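Side-chain contact in periplasmic solute binding protein (Candidatus liberibacter, PDB 4CL2), which binds manganese or zinc in the periplasm and probably delivers the metal to a membrane transporter for uptake: residues Leu31-Asn36 with Ala48-Asn53. Residues are numbered along the deposited sequence; the frame is centred on the assembly and turned at random.
With SO4 (sulfate ion), chain B; SO4 (sulfate ion), chain G.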
loop_
_atom_site.group_PDB
_atom_site.type_symbol
_atom_site.label_atom_id
_atom_site.label_comp_id
_atom_site.label_asym_id
_atom_site.label_seq_id
_atom_site.Cartn_x
_atom_site.Cartn_y
_atom_site.Cartn_z
ATOM N N LEU A 31 2.052 -1.466 14.617
ATOM C CA LEU A 31 1.153 -2.455 15.181
ATOM C C LEU A 31 1.194 -3.764 14.378
ATOM O O LEU A 31 1.572 -4.776 14.923
ATOM C CB LEU A 31 -0.282 -1.931 15.236
ATOM C CG LEU A 31 -1.370 -2.839 15.770
ATOM C CD1 LEU A 31 -1.120 -3.134 17.242
ATOM C CD2 LEU A 31 -2.766 -2.217 15.660
ATOM N N VAL A 32 0.780 -3.705 13.113
ATOM C CA VAL A 32 0.684 -4.896 12.268
ATOM C C VAL A 32 2.031 -4.952 11.569
ATOM O O VAL A 32 2.303 -4.282 10.589
ATOM C CB VAL A 32 -0.492 -4.796 11.240
ATOM C CG1 VAL A 32 -0.501 -6.056 10.361
ATOM C CG2 VAL A 32 -1.804 -4.597 11.962
ATOM N N GLU A 33 2.907 -5.784 12.111
ATOM C CA GLU A 33 4.267 -5.838 11.656
ATOM C C GLU A 33 4.255 -6.578 10.303
ATOM O O GLU A 33 3.313 -7.293 9.960
ATOM C CB GLU A 33 5.157 -6.589 12.628
ATOM C CG GLU A 33 5.210 -6.032 14.027
ATOM C CD GLU A 33 6.216 -4.954 14.249
ATOM O OE1 GLU A 33 6.739 -4.417 13.263
ATOM O OE2 GLU A 33 6.470 -4.677 15.460
ATOM N N ALA A 34 5.338 -6.373 9.597
ATOM C CA ALA A 34 5.545 -7.019 8.275
ATOM C C ALA A 34 5.259 -8.506 8.373
ATOM O O ALA A 34 5.680 -9.145 9.334
ATOM C CB ALA A 34 6.980 -6.821 7.877
ATOM N N GLY A 35 4.495 -9.023 7.427
ATOM C CA GLY A 35 4.142 -10.454 7.356
ATOM C C GLY A 35 2.823 -10.808 8.026
ATOM O O GLY A 35 2.434 -11.980 8.078
ATOM N N ASN A 36 2.165 -9.826 8.636
ATOM C CA ASN A 36 0.835 -9.994 9.202
ATOM C C ASN A 36 -0.069 -9.151 8.346
ATOM O O ASN A 36 0.385 -8.255 7.641
ATOM C CB ASN A 36 0.782 -9.474 10.651
ATOM C CG ASN A 36 1.635 -10.280 11.601
ATOM O OD1 ASN A 36 1.288 -11.399 11.970
ATOM N ND2 ASN A 36 2.767 -9.753 11.951
ATOM N N ALA A 48 -1.287 -3.769 23.118
ATOM C CA ALA A 48 -2.015 -2.775 23.896
ATOM C C ALA A 48 -1.044 -1.809 24.630
ATOM O O ALA A 48 -1.328 -0.645 24.822
ATOM C CB ALA A 48 -2.956 -3.392 24.839
ATOM N N ILE A 49 0.105 -2.323 25.009
ATOM C CA ILE A 49 1.212 -1.436 25.483
ATOM C C ILE A 49 1.656 -0.434 24.460
ATOM O O ILE A 49 1.806 0.780 24.734
ATOM C CB ILE A 49 2.405 -2.263 26.053
ATOM C CG1 ILE A 49 1.965 -3.172 27.141
ATOM C CG2 ILE A 49 3.541 -1.337 26.524
ATOM C CD1 ILE A 49 1.287 -2.606 28.400
ATOM N N LYS A 50 1.883 -0.869 23.206
ATOM C CA LYS A 50 2.215 0.069 22.151
ATOM C C LYS A 50 1.167 1.151 22.013
ATOM O O LYS A 50 1.469 2.313 21.826
ATOM C CB LYS A 50 2.372 -0.625 20.826
ATOM C CG LYS A 50 3.585 -1.503 20.735
ATOM C CD LYS A 50 3.723 -2.062 19.316
ATOM C CE LYS A 50 4.936 -2.927 19.236
ATOM N NZ LYS A 50 5.202 -3.546 17.900
ATOM N N ILE A 51 -0.087 0.739 22.103
ATOM C CA ILE A 51 -1.198 1.679 22.011
ATOM C C ILE A 51 -1.217 2.710 23.145
ATOM O O ILE A 51 -1.474 3.903 22.906
ATOM C CB ILE A 51 -2.544 0.864 21.828
ATOM C CG1 ILE A 51 -2.508 0.157 20.461
ATOM C CG2 ILE A 51 -3.766 1.809 21.980
ATOM C CD1 ILE A 51 -3.645 -0.841 20.286
ATOM N N GLN A 52 -0.995 2.257 24.358
ATOM C CA GLN A 52 -0.949 3.158 25.525
ATOM C C GLN A 52 0.220 4.169 25.435
ATOM O O GLN A 52 0.093 5.345 25.839
ATOM C CB GLN A 52 -0.799 2.379 26.834
ATOM C CG GLN A 52 -2.060 1.643 27.251
ATOM C CD GLN A 52 -3.228 2.639 27.361
ATOM O OE1 GLN A 52 -3.162 3.617 28.117
ATOM N NE2 GLN A 52 -4.327 2.347 26.652
ATOM N N ASN A 53 1.348 3.683 24.920
ATOM C CA ASN A 53 2.537 4.519 24.804
ATOM C C ASN A 53 2.443 5.566 23.713
ATOM O O ASN A 53 3.156 6.603 23.806
ATOM C CB ASN A 53 3.784 3.686 24.535
ATOM C CG ASN A 53 4.218 2.859 25.718
ATOM O OD1 ASN A 53 4.935 1.842 25.550
ATOM N ND2 ASN A 53 3.943 3.293 26.857
HETATM S S SO4 B . 8.241 -1.726 16.636
HETATM O O1 SO4 B . 8.324 -2.849 15.686
HETATM O O2 SO4 B . 8.809 -1.932 17.991
HETATM O O3 SO4 B . 6.861 -1.543 16.863
HETATM O O4 SO4 B . 8.956 -0.578 16.071
HETATM S S SO4 G . 4.781 -10.414 14.752
HETATM O O1 SO4 G . 4.458 -10.792 13.366
HETATM O O2 SO4 G . 4.697 -11.675 15.514
HETATM O O3 SO4 G . 3.858 -9.439 15.368
HETATM O O4 SO4 G . 6.135 -9.831 14.709
HETATM O O HOH W 1 2.979 -5.326 17.070
#
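E33 in a loop meets K50 on a helix: the chain turns a corner at L31 and runs on into a type II turn from E33 to N36, while 48-53 is helical. The salt bridge is single-pronged, E33 OE2 lying 3.0 Å from K50 NZ. K50 spans the distance because its chain is fully extended beyond CG, chi2 to chi4 all near 180°; E33 instead bends at chi2 (-86°), which brings its carboxylate round to the ammonium. That ammonium has further partners. K50 NZ donates to a water at 3.0 Å, which lies 2.6 Å from L31 O and can pass the bond on to it; the T30 carbonyl accepts from NZ, and a sulfate, probably from the crystallisation liquor, accepts through O3 at 2.8 Å from NZ. The same sulfate brings O1 to 2.6 Å from E33 OE2. In the fold, the contact lies within the crossover from edge strand 27-30 past 6-9 to parallel strand 56-59, joining its opening loop to helix 45-53. It is a surface contact, away from the manganese site of H106, E172 and D247. Within the turn, the E33 carbonyl O accepts both N36 N and N36 ND2, the latter at 3.2 Å and from above the carbonyl plane, 53° out of it. N36 ND2 also points almost straight (170°) at O1 of a second sulfate, but their 2.4 Å separation is doubtfully short.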